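Local coordinates for protein formiminoglutamase (Trypanosoma cruzi, PDB 4MYK) that hydrolyses N-formimino-L-glutamate to L-glutamate and formamide as an arginase-like manganese metalloenzyme, at residues V33-P38 and E102-T107; V69-L74 and F302-A307; D222-T227 and C265-K270; M277-L282 and V296-H301. The protein carries 1 engineered substitution. All blocks are in the same frame, centred on the assembly; numbering follows the deposited sequence.

Following the chain from the N terminus, strand 32-37 supplies the first half of contact 1, and residues 69-74 open contact 2 before helix 94-110 returns to close contact 1; the two therefore cross. Contact 2 stays open until the end of helix 290-306, and two shorter loops nest inside it. Contact 3 joins helix 216-227 to helix 258-270, and contact 4, next in series, sets strand 274-280 against helix 290-306. Contacts 1 and 4 both use the central parallel sheet and touch where I34 CD1 packs on F299 CZ (3.9 Å). Contacts 2, 3 and 4 are knit together by helices 258-270 and 290-306, while contacts 2 and 4 also reach a second subunit.

Contact 1 (V33-P38 and E102-T107); sequences VIIGFP and ESKVFT
The carbonyl oxygen of K104, the lysine that packs on I35, accepts the hydroxyl of T107 one helical turn on, with OG1 to O at 2.7 Å. The donor sits 23° from the carbonyl plane, and the bond ties the T107 side chain back to the helix backbone. Across the contact, the touching is done by aliphatic carbon. I35 CD1 rests on the methylene CG of K104 at 3.8 Å and reaches V105 CG2 at 4.1 Å, so one methyl serves two neighbouring helix residues. These side chains bridge a gap of 8.1 Å between the CA atoms of I35 and V105, with no hydrogen bond between the segments. CG1 of I35 stands anti to its own carbonyl carbon (chi1 -62°), which carries the longer branch of the side chain toward the helix. The K104 chain bends at chi2 (56°); beyond the bend its NZ ends in a salt bridge with E27, a residue ahead of strand 32-37 in the chain. The lysine thus gives its stem to the hydrophobic layer and its charge to a carboxylate.

The setting is the parallel sheet of the arginase/deacetylase α/β fold. Strand 32-37 lies between strands 83-88 and 114-119, and helix 94-110 makes the beta-alpha-beta crossover that links these two, passing over the strand between them. I35 is hydrogen-bonded through its backbone to F116, whereas I34 pairs with Y84 and A86. On the helix, K104 also leans on A86, and V105 packs against N128 and A131 of helix 125-135.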
loop_
_atom_site.group_PDB
_atom_site.type_symbol
_atom_site.label_atom_id
_atom_site.label_comp_id
_atom_site.label_asym_id
_atom_site.label_seq_id
_atom_site.Cartn_x
_atom_site.Cartn_y
_atom_site.Cartn_z
ATOM N N VAL A 33 10.776 -15.328 -25.976
ATOM C CA VAL A 33 9.577 -16.121 -26.228
ATOM C C VAL A 33 8.716 -16.344 -24.970
ATOM O O VAL A 33 9.199 -16.840 -23.953
ATOM C CB VAL A 33 9.922 -17.440 -26.969
ATOM C CG1 VAL A 33 8.704 -18.354 -27.073
ATOM C CG2 VAL A 33 10.472 -17.113 -28.362
ATOM N N ILE A 34 7.447 -15.939 -25.067
ATOM C CA ILE A 34 6.459 -16.070 -23.995
ATOM C C ILE A 34 5.679 -17.389 -24.093
ATOM O O ILE A 34 5.102 -17.716 -25.130
ATOM C CB ILE A 34 5.436 -14.905 -24.016
ATOM C CG1 ILE A 34 6.135 -13.556 -23.859
ATOM C CG2 ILE A 34 4.390 -15.088 -22.936
ATOM C CD1 ILE A 34 5.258 -12.385 -24.241
ATOM N N ILE A 35 5.668 -18.134 -22.993
ATOM C CA ILE A 35 5.004 -19.429 -22.928
ATOM C C ILE A 35 4.031 -19.407 -21.762
ATOM O O ILE A 35 4.403 -19.051 -20.653
ATOM C CB ILE A 35 6.037 -20.583 -22.719
ATOM C CG1 ILE A 35 7.020 -20.649 -23.898
ATOM C CG2 ILE A 35 5.332 -21.922 -22.525
ATOM C CD1 ILE A 35 8.382 -21.256 -23.554
ATOM N N GLY A 36 2.785 -19.778 -22.008
ATOM C CA GLY A 36 1.791 -19.781 -20.953
ATOM C C GLY A 36 1.666 -21.137 -20.299
ATOM O O GLY A 36 1.717 -22.167 -20.971
ATOM N N PHE A 37 1.510 -21.138 -18.978
ATOM C CA PHE A 37 1.241 -22.366 -18.238
ATOM C C PHE A 37 0.009 -22.214 -17.329
ATOM O O PHE A 37 0.136 -21.970 -16.118
ATOM C CB PHE A 37 2.478 -22.828 -17.456
ATOM C CG PHE A 37 2.442 -24.287 -17.070
ATOM C CD1 PHE A 37 2.422 -25.276 -18.046
ATOM C CD2 PHE A 37 2.431 -24.666 -15.741
ATOM C CE1 PHE A 37 2.382 -26.607 -17.701
ATOM C CE2 PHE A 37 2.396 -25.993 -15.386
ATOM C CZ PHE A 37 2.371 -26.967 -16.366
ATOM N N PRO A 38 -1.193 -22.382 -17.917
ATOM C CA PRO A 38 -2.473 -22.157 -17.238
ATOM C C PRO A 38 -2.869 -23.315 -16.309
ATOM O O PRO A 38 -3.871 -23.983 -16.563
ATOM C CB PRO A 38 -3.471 -22.056 -18.403
ATOM C CG PRO A 38 -2.704 -22.426 -19.667
ATOM C CD PRO A 38 -1.387 -22.979 -19.246
ATOM N N GLU A 102 8.626 -28.339 -19.966
ATOM C CA GLU A 102 10.080 -28.490 -19.958
ATOM C C GLU A 102 10.661 -28.608 -21.379
ATOM O O GLU A 102 11.654 -27.969 -21.724
ATOM C CB GLU A 102 10.489 -29.709 -19.130
ATOM C CG GLU A 102 11.992 -29.962 -19.081
ATOM C CD GLU A 102 12.349 -31.304 -18.440
ATOM O OE1 GLU A 102 11.552 -31.808 -17.614
ATOM O OE2 GLU A 102 13.430 -31.855 -18.767
ATOM N N SER A 103 10.037 -29.436 -22.199
ATOM C CA SER A 103 10.570 -29.716 -23.513
ATOM C C SER A 103 10.606 -28.439 -24.342
ATOM O O SER A 103 11.540 -28.201 -25.106
ATOM C CB SER A 103 9.721 -30.790 -24.186
ATOM O OG SER A 103 10.289 -31.191 -25.418
ATOM N N LYS A 104 9.580 -27.618 -24.168
ATOM C CA LYS A 104 9.427 -26.369 -24.911
ATOM C C LYS A 104 10.429 -25.308 -24.485
ATOM O O LYS A 104 11.048 -24.673 -25.313
ATOM C CB LYS A 104 8.007 -25.826 -24.734
ATOM C CG LYS A 104 7.766 -24.487 -25.420
ATOM C CD LYS A 104 8.078 -24.572 -26.886
ATOM C CE LYS A 104 7.482 -23.402 -27.626
ATOM N NZ LYS A 104 7.449 -23.660 -29.091
ATOM N N VAL A 105 10.566 -25.105 -23.182
ATOM C CA VAL A 105 11.544 -24.163 -22.665
ATOM C C VAL A 105 12.950 -24.551 -23.120
ATOM O O VAL A 105 13.751 -23.689 -23.497
ATOM C CB VAL A 105 11.488 -24.087 -21.120
ATOM C CG1 VAL A 105 12.627 -23.221 -20.576
ATOM C CG2 VAL A 105 10.138 -23.553 -20.670
ATOM N N PHE A 106 13.246 -25.850 -23.094
ATOM C CA PHE A 106 14.558 -26.334 -23.515
ATOM C C PHE A 106 14.874 -25.971 -24.958
ATOM O O PHE A 106 15.955 -25.464 -25.254
ATOM C CB PHE A 106 14.690 -27.841 -23.355
ATOM C CG PHE A 106 15.967 -28.380 -23.940
ATOM C CD1 PHE A 106 17.170 -28.235 -23.262
ATOM C CD2 PHE A 106 15.975 -28.993 -25.184
ATOM C CE1 PHE A 106 18.350 -28.707 -23.801
ATOM C CE2 PHE A 106 17.157 -29.473 -25.723
ATOM C CZ PHE A 106 18.346 -29.327 -25.028
ATOM N N THR A 107 13.929 -26.241 -25.853
ATOM C CA THR A 107 14.106 -25.912 -27.263
ATOM C C THR A 107 14.435 -24.428 -27.460
ATOM O O THR A 107 15.388 -24.095 -28.158
ATOM C CB THR A 107 12.888 -26.354 -28.123
ATOM O OG1 THR A 107 11.737 -25.568 -27.792
ATOM C CG2 THR A 107 12.570 -27.820 -27.881
#

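Contact 2 (V69-L74 and F302-A307); sequences VNNLEL and FVLGFA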
loop_
_atom_site.group_PDB
_atom_site.type_symbol
_atom_site.label_atom_id
_atom_site.label_comp_id
_atom_site.label_asym_id
_atom_site.label_seq_id
_atom_site.Cartn_x
_atom_site.Cartn_y
_atom_site.Cartn_z
ATOM N N VAL A 69 7.646 1.183 -25.452
ATOM C CA VAL A 69 8.915 0.586 -25.896
ATOM C C VAL A 69 10.114 1.522 -25.711
ATOM O O VAL A 69 11.216 1.074 -25.391
ATOM C CB VAL A 69 8.853 0.097 -27.358
ATOM C CG1 VAL A 69 7.704 -0.879 -27.524
ATOM C CG2 VAL A 69 8.693 1.263 -28.309
ATOM N N ASN A 70 9.905 2.821 -25.904
ATOM C CA ASN A 70 10.939 3.773 -25.531
ATOM C C ASN A 70 10.576 4.478 -24.245
ATOM O O ASN A 70 9.609 5.239 -24.194
ATOM C CB ASN A 70 11.194 4.790 -26.631
ATOM C CG ASN A 70 12.482 5.567 -26.416
ATOM O OD1 ASN A 70 13.246 5.300 -25.484
ATOM N ND2 ASN A 70 12.730 6.532 -27.292
ATOM N N ASN A 71 11.354 4.195 -23.205
ATOM C CA ASN A 71 11.118 4.731 -21.882
ATOM C C ASN A 71 12.134 5.825 -21.611
ATOM O O ASN A 71 13.328 5.559 -21.476
ATOM C CB ASN A 71 11.242 3.620 -20.841
ATOM C CG ASN A 71 10.940 4.099 -19.429
ATOM O OD1 ASN A 71 11.421 5.143 -18.996
ATOM N ND2 ASN A 71 10.144 3.327 -18.702
ATOM N N LEU A 72 11.661 7.058 -21.529
ATOM C CA LEU A 72 12.569 8.185 -21.410
ATOM C C LEU A 72 12.880 8.536 -19.980
ATOM O O LEU A 72 13.688 9.419 -19.712
ATOM C CB LEU A 72 12.019 9.392 -22.146
ATOM C CG LEU A 72 12.390 9.301 -23.623
ATOM C CD1 LEU A 72 11.239 9.768 -24.486
ATOM C CD2 LEU A 72 13.686 10.068 -23.907
ATOM N N GLU A 73 12.237 7.841 -19.058
ATOM C CA GLU A 73 12.579 7.995 -17.656
ATOM C C GLU A 73 13.796 7.146 -17.330
ATOM O O GLU A 73 14.682 7.577 -16.601
ATOM C CB GLU A 73 11.404 7.600 -16.772
ATOM C CG GLU A 73 11.645 7.879 -15.313
ATOM C CD GLU A 73 10.501 7.428 -14.463
ATOM O OE1 GLU A 73 9.444 7.064 -15.019
ATOM O OE2 GLU A 73 10.657 7.439 -13.234
ATOM N N LEU A 74 13.828 5.932 -17.875
ATOM C CA LEU A 74 14.982 5.053 -17.739
ATOM C C LEU A 74 15.930 5.270 -18.904
ATOM O O LEU A 74 17.073 4.828 -18.874
ATOM C CB LEU A 74 14.541 3.595 -17.714
ATOM C CG LEU A 74 13.436 3.287 -16.697
ATOM C CD1 LEU A 74 13.253 1.780 -16.571
ATOM C CD2 LEU A 74 13.723 3.943 -15.334
ATOM N N PHE A 302 11.724 -6.090 -17.275
ATOM C CA PHE A 302 12.680 -7.099 -17.688
ATOM C C PHE A 302 13.084 -6.847 -19.139
ATOM O O PHE A 302 14.269 -6.825 -19.465
ATOM C CB PHE A 302 12.141 -8.531 -17.569
ATOM C CG PHE A 302 12.998 -9.518 -18.303
ATOM C CD1 PHE A 302 14.136 -10.041 -17.705
ATOM C CD2 PHE A 302 12.732 -9.838 -19.624
ATOM C CE1 PHE A 302 14.970 -10.900 -18.395
ATOM C CE2 PHE A 302 13.552 -10.696 -20.318
ATOM C CZ PHE A 302 14.674 -11.228 -19.703
ATOM N N VAL A 303 12.081 -6.680 -19.999
ATOM C CA VAL A 303 12.286 -6.453 -21.422
ATOM C C VAL A 303 13.188 -5.241 -21.695
ATOM O O VAL A 303 14.079 -5.306 -22.547
ATOM C CB VAL A 303 10.947 -6.275 -22.145
ATOM C CG1 VAL A 303 11.161 -5.695 -23.542
ATOM C CG2 VAL A 303 10.199 -7.603 -22.204
ATOM N N LEU A 304 12.959 -4.146 -20.974
ATOM C CA LEU A 304 13.818 -2.971 -21.062
ATOM C C LEU A 304 15.259 -3.284 -20.664
ATOM O O LEU A 304 16.199 -2.830 -21.310
ATOM C CB LEU A 304 13.290 -1.860 -20.163
ATOM C CG LEU A 304 12.069 -1.086 -20.650
ATOM C CD1 LEU A 304 11.750 0.014 -19.667
ATOM C CD2 LEU A 304 12.327 -0.506 -22.020
ATOM N N GLY A 305 15.429 -4.039 -19.582
ATOM C CA GLY A 305 16.749 -4.411 -19.118
ATOM C C GLY A 305 17.452 -5.242 -20.169
ATOM O O GLY A 305 18.647 -5.076 -20.428
ATOM N N PHE A 306 16.689 -6.143 -20.777
ATOM C CA PHE A 306 17.204 -7.029 -21.813
ATOM C C PHE A 306 17.709 -6.227 -23.009
ATOM O O PHE A 306 18.773 -6.512 -23.567
ATOM C CB PHE A 306 16.108 -7.988 -22.255
ATOM C CG PHE A 306 16.614 -9.186 -22.991
ATOM C CD1 PHE A 306 17.062 -10.307 -22.298
ATOM C CD2 PHE A 306 16.636 -9.202 -24.375
ATOM C CE1 PHE A 306 17.524 -11.422 -22.974
ATOM C CE2 PHE A 306 17.096 -10.308 -25.057
ATOM C CZ PHE A 306 17.538 -11.425 -24.352
ATOM N N ALA A 307 16.947 -5.210 -23.390
ATOM C CA ALA A 307 17.334 -4.369 -24.516
ATOM C C ALA A 307 18.736 -3.770 -24.344
ATOM O O ALA A 307 19.326 -3.281 -25.311
ATOM C CB ALA A 307 16.299 -3.267 -24.741
#
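L304 projects from helix 290-306 against N71 and L74, and its side chain crosses each of theirs at about a right angle. N71 ends strand 70-71, one half of a short antiparallel pair with 76-77, and begins an Asx motif, after which L74 again points toward the helix. One leucine methyl does most of the work: L304 CD1 lies 3.8 Å from N71 CB and 3.9 Å from the methyl CD1 of L74. The same L304 CD1 is also 3.8 Å from N71 ND2, an amide nitrogen with a hydrogen-bond partner of its own. The other methyl, CD2 of L304, rests on the carbonyl oxygen of V69 at 3.9 Å. With CG of L304 anti to its carbonyl carbon (chi1 -76°), the branch point is directed toward the loop, and the fork then puts CD1 on N71 and L74 and CD2 on V69 O.

Both ends of the N71 amide are occupied. ND2 bonds to the hydroxyl of Y300, one turn before L304 on the same helix, and F266 of helix 258-270 covers both L304 and L74. Beyond the turn, E73 bonds to S209 OG and G187 N, both of the second subunit, placing this loop at an interface of the trimer. OD1 of N71 takes a weak bond from E73 N and a straighter one from L74 N, 2.8 Å long with an N-H...O angle of 167°, the donor lying above the carbonyl plane.

Contact 3 (D222-T227 and C265-K270); sequences DAFGLT and CFLAGK
F224 is the residue of helix 216-227 that reaches L267 and A268 of helix 258-270. Just ahead of it, D222 is exposed, its carboxylate in a salt bridge with K214. A223 packs on I143 and M206 of the sheet beneath. F224 follows and turns its ring toward the neighbouring helix: CG lies anti to the carbonyl carbon (chi1 -67°), and the far end of the ring does the touching. CE2 of F224 comes within 3.9 Å of A268 CA, and its CZ meets the A268 methyl CB at 4.1 Å. L267 comes from another direction, at the ring edge and near its plane, with its CG 4.2 Å from F224 CE2. The small A268 lets the ring come close to the helix backbone, where F224 CE2 is also 4.2 Å from A268 N.

T227, one turn later, sets its hydroxyl in the ring plane at the edge of F224 and shares a hydrogen bond with T231, at the start of strand 231-236. Its O also bonds to R179. Here both helices pack on neighbouring strands of the parallel sheet of the arginase/deacetylase fold: F224 touches I143 and T231, while A268 lies on F233.

No hydrogen bond or charge pair joins the two segments, so across this interface the contact rests on dispersion and the burial of carbon, while polar bonds are made outside it.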
loop_
_atom_site.group_PDB
_atom_site.type_symbol
_atom_site.label_atom_id
_atom_site.label_comp_id
_atom_site.label_asym_id
_atom_site.label_seq_id
_atom_site.Cartn_x
_atom_site.Cartn_y
_atom_site.Cartn_z
ATOM N N ASP A 222 23.835 -9.252 -5.355
ATOM C CA ASP A 222 24.499 -10.235 -4.520
ATOM C C ASP A 222 24.039 -11.635 -4.914
ATOM O O ASP A 222 24.857 -12.554 -5.041
ATOM C CB ASP A 222 24.207 -9.966 -3.031
ATOM C CG ASP A 222 24.949 -8.733 -2.482
ATOM O OD1 ASP A 222 25.666 -8.057 -3.246
ATOM O OD2 ASP A 222 24.816 -8.440 -1.276
ATOM N N ALA A 223 22.729 -11.787 -5.107
ATOM C CA ALA A 223 22.127 -13.078 -5.434
ATOM C C ALA A 223 22.644 -13.646 -6.764
ATOM O O ALA A 223 22.917 -14.844 -6.864
ATOM C CB ALA A 223 20.586 -12.983 -5.432
ATOM N N PHE A 224 22.782 -12.793 -7.779
ATOM C CA PHE A 224 23.329 -13.240 -9.070
ATOM C C PHE A 224 24.829 -13.571 -8.992
ATOM O O PHE A 224 25.359 -14.339 -9.801
ATOM C CB PHE A 224 23.081 -12.205 -10.165
ATOM C CG PHE A 224 21.643 -12.040 -10.521
ATOM C CD1 PHE A 224 20.772 -13.110 -10.421
ATOM C CD2 PHE A 224 21.158 -10.814 -10.968
ATOM C CE1 PHE A 224 19.440 -12.959 -10.760
ATOM C CE2 PHE A 224 19.819 -10.658 -11.303
ATOM C CZ PHE A 224 18.966 -11.730 -11.205
ATOM N N GLY A 225 25.506 -12.972 -8.018
ATOM C CA GLY A 225 26.886 -13.307 -7.741
ATOM C C GLY A 225 26.987 -14.745 -7.287
ATOM O O GLY A 225 27.911 -15.455 -7.663
ATOM N N LEU A 226 26.022 -15.161 -6.475
ATOM C CA LEU A 226 25.929 -16.530 -5.976
ATOM C C LEU A 226 25.429 -17.521 -7.035
ATOM O O LEU A 226 25.993 -18.598 -7.203
ATOM C CB LEU A 226 25.023 -16.578 -4.735
ATOM C CG LEU A 226 25.541 -15.890 -3.467
ATOM C CD1 LEU A 226 24.437 -15.689 -2.451
ATOM C CD2 LEU A 226 26.688 -16.691 -2.875
ATOM N N THR A 227 24.367 -17.168 -7.747
ATOM C CA THR A 227 23.846 -18.051 -8.780
ATOM C C THR A 227 24.802 -18.136 -9.982
ATOM O O THR A 227 25.044 -19.203 -10.522
ATOM C CB THR A 227 22.456 -17.605 -9.240
ATOM O OG1 THR A 227 22.541 -16.282 -9.780
ATOM C CG2 THR A 227 21.487 -17.604 -8.067
ATOM N N CYS A 265 13.360 -6.727 -11.835
ATOM C CA CYS A 265 13.173 -7.267 -13.176
ATOM C C CYS A 265 14.073 -6.572 -14.210
ATOM O O CYS A 265 14.620 -7.225 -15.094
ATOM C CB CYS A 265 11.700 -7.205 -13.584
ATOM S SG CYS A 265 10.719 -8.439 -12.725
ATOM N N PHE A 266 14.238 -5.256 -14.072
ATOM C CA PHE A 266 15.164 -4.518 -14.923
ATOM C C PHE A 266 16.605 -5.025 -14.757
ATOM O O PHE A 266 17.315 -5.227 -15.744
ATOM C CB PHE A 266 15.095 -3.025 -14.633
ATOM C CG PHE A 266 15.834 -2.175 -15.643
ATOM C CD1 PHE A 266 17.196 -1.949 -15.522
ATOM C CD2 PHE A 266 15.162 -1.604 -16.713
ATOM C CE1 PHE A 266 17.873 -1.167 -16.454
ATOM C CE2 PHE A 266 15.831 -0.823 -17.642
ATOM C CZ PHE A 266 17.184 -0.607 -17.517
ATOM N N LEU A 267 17.037 -5.227 -13.515
ATOM C CA LEU A 267 18.381 -5.746 -13.262
ATOM C C LEU A 267 18.553 -7.094 -13.950
ATOM O O LEU A 267 19.500 -7.290 -14.704
ATOM C CB LEU A 267 18.660 -5.863 -11.752
ATOM C CG LEU A 267 19.990 -6.471 -11.268
ATOM C CD1 LEU A 267 21.185 -5.646 -11.714
ATOM C CD2 LEU A 267 19.983 -6.617 -9.746
ATOM N N ALA A 268 17.622 -8.010 -13.691
ATOM C CA ALA A 268 17.636 -9.336 -14.292
ATOM C C ALA A 268 17.772 -9.255 -15.812
ATOM O O ALA A 268 18.529 -10.012 -16.429
ATOM C CB ALA A 268 16.370 -10.101 -13.902
ATOM N N GLY A 269 17.027 -8.330 -16.409
ATOM C CA GLY A 269 17.018 -8.164 -17.853
ATOM C C GLY A 269 18.360 -7.735 -18.418
ATOM O O GLY A 269 18.794 -8.241 -19.454
ATOM N N LYS A 270 19.019 -6.804 -17.737
ATOM C CA LYS A 270 20.318 -6.300 -18.179
ATOM C C LYS A 270 21.468 -7.246 -17.804
ATOM O O LYS A 270 22.595 -7.082 -18.276
ATOM C CB LYS A 270 20.568 -4.905 -17.600
ATOM C CG LYS A 270 20.847 -4.903 -16.118
ATOM C CD LYS A 270 20.833 -3.501 -15.578
ATOM C CE LYS A 270 21.889 -2.649 -16.252
ATOM N NZ LYS A 270 23.225 -2.795 -15.597
#

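Contact 4 (M277-L282 and V296-H301); sequences MDMSEL and VYMFYH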
loop_
_atom_site.group_PDB
_atom_site.type_symbol
_atom_site.label_atom_id
_atom_site.label_comp_id
_atom_site.label_asym_id
_atom_site.label_seq_id
_atom_site.Cartn_x
_atom_site.Cartn_y
_atom_site.Cartn_z
ATOM N N MET A 277 13.357 -16.869 -17.355
ATOM C CA MET A 277 12.576 -16.273 -16.292
ATOM C C MET A 277 11.210 -16.927 -16.262
ATOM O O MET A 277 10.652 -17.244 -17.308
ATOM C CB MET A 277 12.407 -14.768 -16.534
ATOM C CG MET A 277 11.302 -14.157 -15.706
ATOM S SD MET A 277 11.362 -12.378 -15.573
ATOM C CE MET A 277 10.249 -12.149 -14.183
ATOM N N ASP A 278 10.687 -17.165 -15.064
ATOM C CA ASP A 278 9.280 -17.513 -14.943
ATOM C C ASP A 278 8.624 -16.651 -13.873
ATOM O O ASP A 278 9.313 -16.027 -13.065
ATOM C CB ASP A 278 9.031 -19.030 -14.786
ATOM C CG ASP A 278 9.222 -19.546 -13.353
ATOM O OD1 ASP A 278 9.596 -18.777 -12.450
ATOM O OD2 ASP A 278 8.991 -20.756 -13.133
ATOM N N MET A 279 7.299 -16.586 -13.911
ATOM C CA MET A 279 6.538 -15.702 -13.041
ATOM C C MET A 279 5.350 -16.501 -12.583
ATOM O O MET A 279 4.551 -16.934 -13.406
ATOM C CB MET A 279 6.072 -14.469 -13.813
ATOM C CG MET A 279 5.393 -13.405 -12.975
ATOM S SD MET A 279 4.931 -11.945 -13.955
ATOM C CE MET A 279 6.555 -11.403 -14.514
ATOM N N SER A 280 5.243 -16.703 -11.274
ATOM C CA SER A 280 4.278 -17.649 -10.716
ATOM C C SER A 280 3.253 -17.003 -9.812
ATOM O O SER A 280 3.520 -15.967 -9.221
ATOM C CB SER A 280 5.006 -18.732 -9.909
ATOM O OG SER A 280 5.612 -19.681 -10.756
ATOM N N GLU A 281 2.085 -17.645 -9.719
ATOM C CA GLU A 281 1.076 -17.378 -8.686
ATOM C C GLU A 281 0.089 -16.228 -8.970
ATOM O O GLU A 281 -0.723 -15.878 -8.116
ATOM C CB GLU A 281 1.730 -17.253 -7.296
ATOM C CG GLU A 281 2.408 -18.552 -6.809
ATOM C CD GLU A 281 1.404 -19.664 -6.572
ATOM O OE1 GLU A 281 0.239 -19.337 -6.265
ATOM O OE2 GLU A 281 1.773 -20.854 -6.689
ATOM N N LEU A 282 0.141 -15.671 -10.178
ATOM C CA LEU A 282 -0.833 -14.656 -10.583
ATOM C C LEU A 282 -2.226 -15.277 -10.628
ATOM O O LEU A 282 -2.448 -16.271 -11.319
ATOM C CB LEU A 282 -0.483 -14.035 -11.946
ATOM C CG LEU A 282 -1.377 -12.863 -12.366
ATOM C CD1 LEU A 282 -1.187 -11.719 -11.403
ATOM C CD2 LEU A 282 -1.086 -12.404 -13.786
ATOM N N VAL A 296 2.500 -7.566 -15.866
ATOM C CA VAL A 296 2.925 -7.121 -17.199
ATOM C C VAL A 296 4.025 -6.061 -17.092
ATOM O O VAL A 296 4.986 -6.080 -17.857
ATOM C CB VAL A 296 1.730 -6.610 -18.066
ATOM C CG1 VAL A 296 2.223 -5.967 -19.346
ATOM C CG2 VAL A 296 0.752 -7.753 -18.381
ATOM N N TYR A 297 3.890 -5.154 -16.129
ATOM C CA TYR A 297 4.890 -4.113 -15.922
ATOM C C TYR A 297 6.224 -4.678 -15.448
ATOM O O TYR A 297 7.283 -4.159 -15.778
ATOM C CB TYR A 297 4.380 -3.055 -14.946
ATOM C CG TYR A 297 3.524 -1.989 -15.606
ATOM C CD1 TYR A 297 3.970 -1.325 -16.744
ATOM C CD2 TYR A 297 2.283 -1.640 -15.089
ATOM C CE1 TYR A 297 3.196 -0.355 -17.353
ATOM C CE2 TYR A 297 1.506 -0.666 -15.689
ATOM C CZ TYR A 297 1.966 -0.027 -16.822
ATOM O OH TYR A 297 1.203 0.950 -17.427
ATOM N N MET A 298 6.165 -5.757 -14.680
ATOM C CA MET A 298 7.370 -6.474 -14.279
ATOM C C MET A 298 8.107 -7.069 -15.488
ATOM O O MET A 298 9.330 -6.934 -15.613
ATOM C CB MET A 298 7.013 -7.568 -13.275
ATOM C CG MET A 298 6.773 -7.064 -11.868
ATOM S SD MET A 298 6.217 -8.358 -10.735
ATOM C CE MET A 298 7.617 -9.477 -10.715
ATOM N N PHE A 299 7.361 -7.745 -16.361
ATOM C CA PHE A 299 7.897 -8.281 -17.625
ATOM C C PHE A 299 8.430 -7.144 -18.507
ATOM O O PHE A 299 9.488 -7.248 -19.122
ATOM C CB PHE A 299 6.798 -9.069 -18.358
ATOM C CG PHE A 299 7.137 -9.417 -19.787
ATOM C CD1 PHE A 299 8.026 -10.437 -20.074
ATOM C CD2 PHE A 299 6.545 -8.732 -20.842
ATOM C CE1 PHE A 299 8.340 -10.751 -21.381
ATOM C CE2 PHE A 299 6.851 -9.044 -22.152
ATOM C CZ PHE A 299 7.743 -10.054 -22.421
ATOM N N TYR A 300 7.668 -6.060 -18.555
ATOM C CA TYR A 300 8.048 -4.859 -19.276
ATOM C C TYR A 300 9.435 -4.354 -18.859
ATOM O O TYR A 300 10.268 -4.042 -19.703
ATOM C CB TYR A 300 6.989 -3.773 -19.052
ATOM C CG TYR A 300 7.427 -2.395 -19.489
ATOM C CD1 TYR A 300 7.583 -2.092 -20.835
ATOM C CD2 TYR A 300 7.688 -1.400 -18.560
ATOM C CE1 TYR A 300 7.992 -0.839 -21.245
ATOM C CE2 TYR A 300 8.105 -0.146 -18.958
ATOM C CZ TYR A 300 8.253 0.130 -20.306
ATOM O OH TYR A 300 8.662 1.381 -20.721
ATOM N N HIS A 301 9.675 -4.279 -17.555
ATOM C CA HIS A 301 10.951 -3.805 -17.035
ATOM C C HIS A 301 12.042 -4.802 -17.379
ATOM O O HIS A 301 13.156 -4.413 -17.737
ATOM C CB HIS A 301 10.876 -3.578 -15.519
ATOM C CG HIS A 301 10.275 -2.258 -15.138
ATOM N ND1 HIS A 301 8.914 -2.051 -15.060
ATOM C CD2 HIS A 301 10.852 -1.069 -14.832
ATOM C CE1 HIS A 301 8.679 -0.795 -14.720
ATOM N NE2 HIS A 301 9.837 -0.177 -14.577
#
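Strand 274-280 and helix 290-306 run past each other with the CA atoms of M279 and F299 8.8 Å apart. The strand is a central member of the parallel sheet in the arginase/deacetylase fold, between strands 114-119 and 231-236, and the helix packs over it. M279 spans the gap. Its chain starts extended, CG anti to the backbone N (chi1 -174°), and bends only at the sulfur, which brings M279 CE to 4.1 Å from M298 CB and 4.2 Å from F299 N. The methyl rests on the base of the M298 side chain and on the backbone N of the residue after it. M298 crosses M279 obliquely and bends at its own chi3, continuing onto F235, A261, F262 and C265. F299 stands beside this pair, its ring meeting that of F116.

D278 bonds to S234, S125 and N128, while E281, just past the strand, accepts from the backbone N of N122, a manganese ligand. M279 itself lies about 11 Å, side chain to metal, from a manganese ion and packs on F116 and V237.

On the helix, Y297 O accepts two bonds from H301, reached from opposite faces of its plane: the backbone N at 3.0 Å and the imidazole ND1 at 2.8 Å. The latter bond is nearly straight, at 166°, with the oxygen close to the plane of the H301 ring.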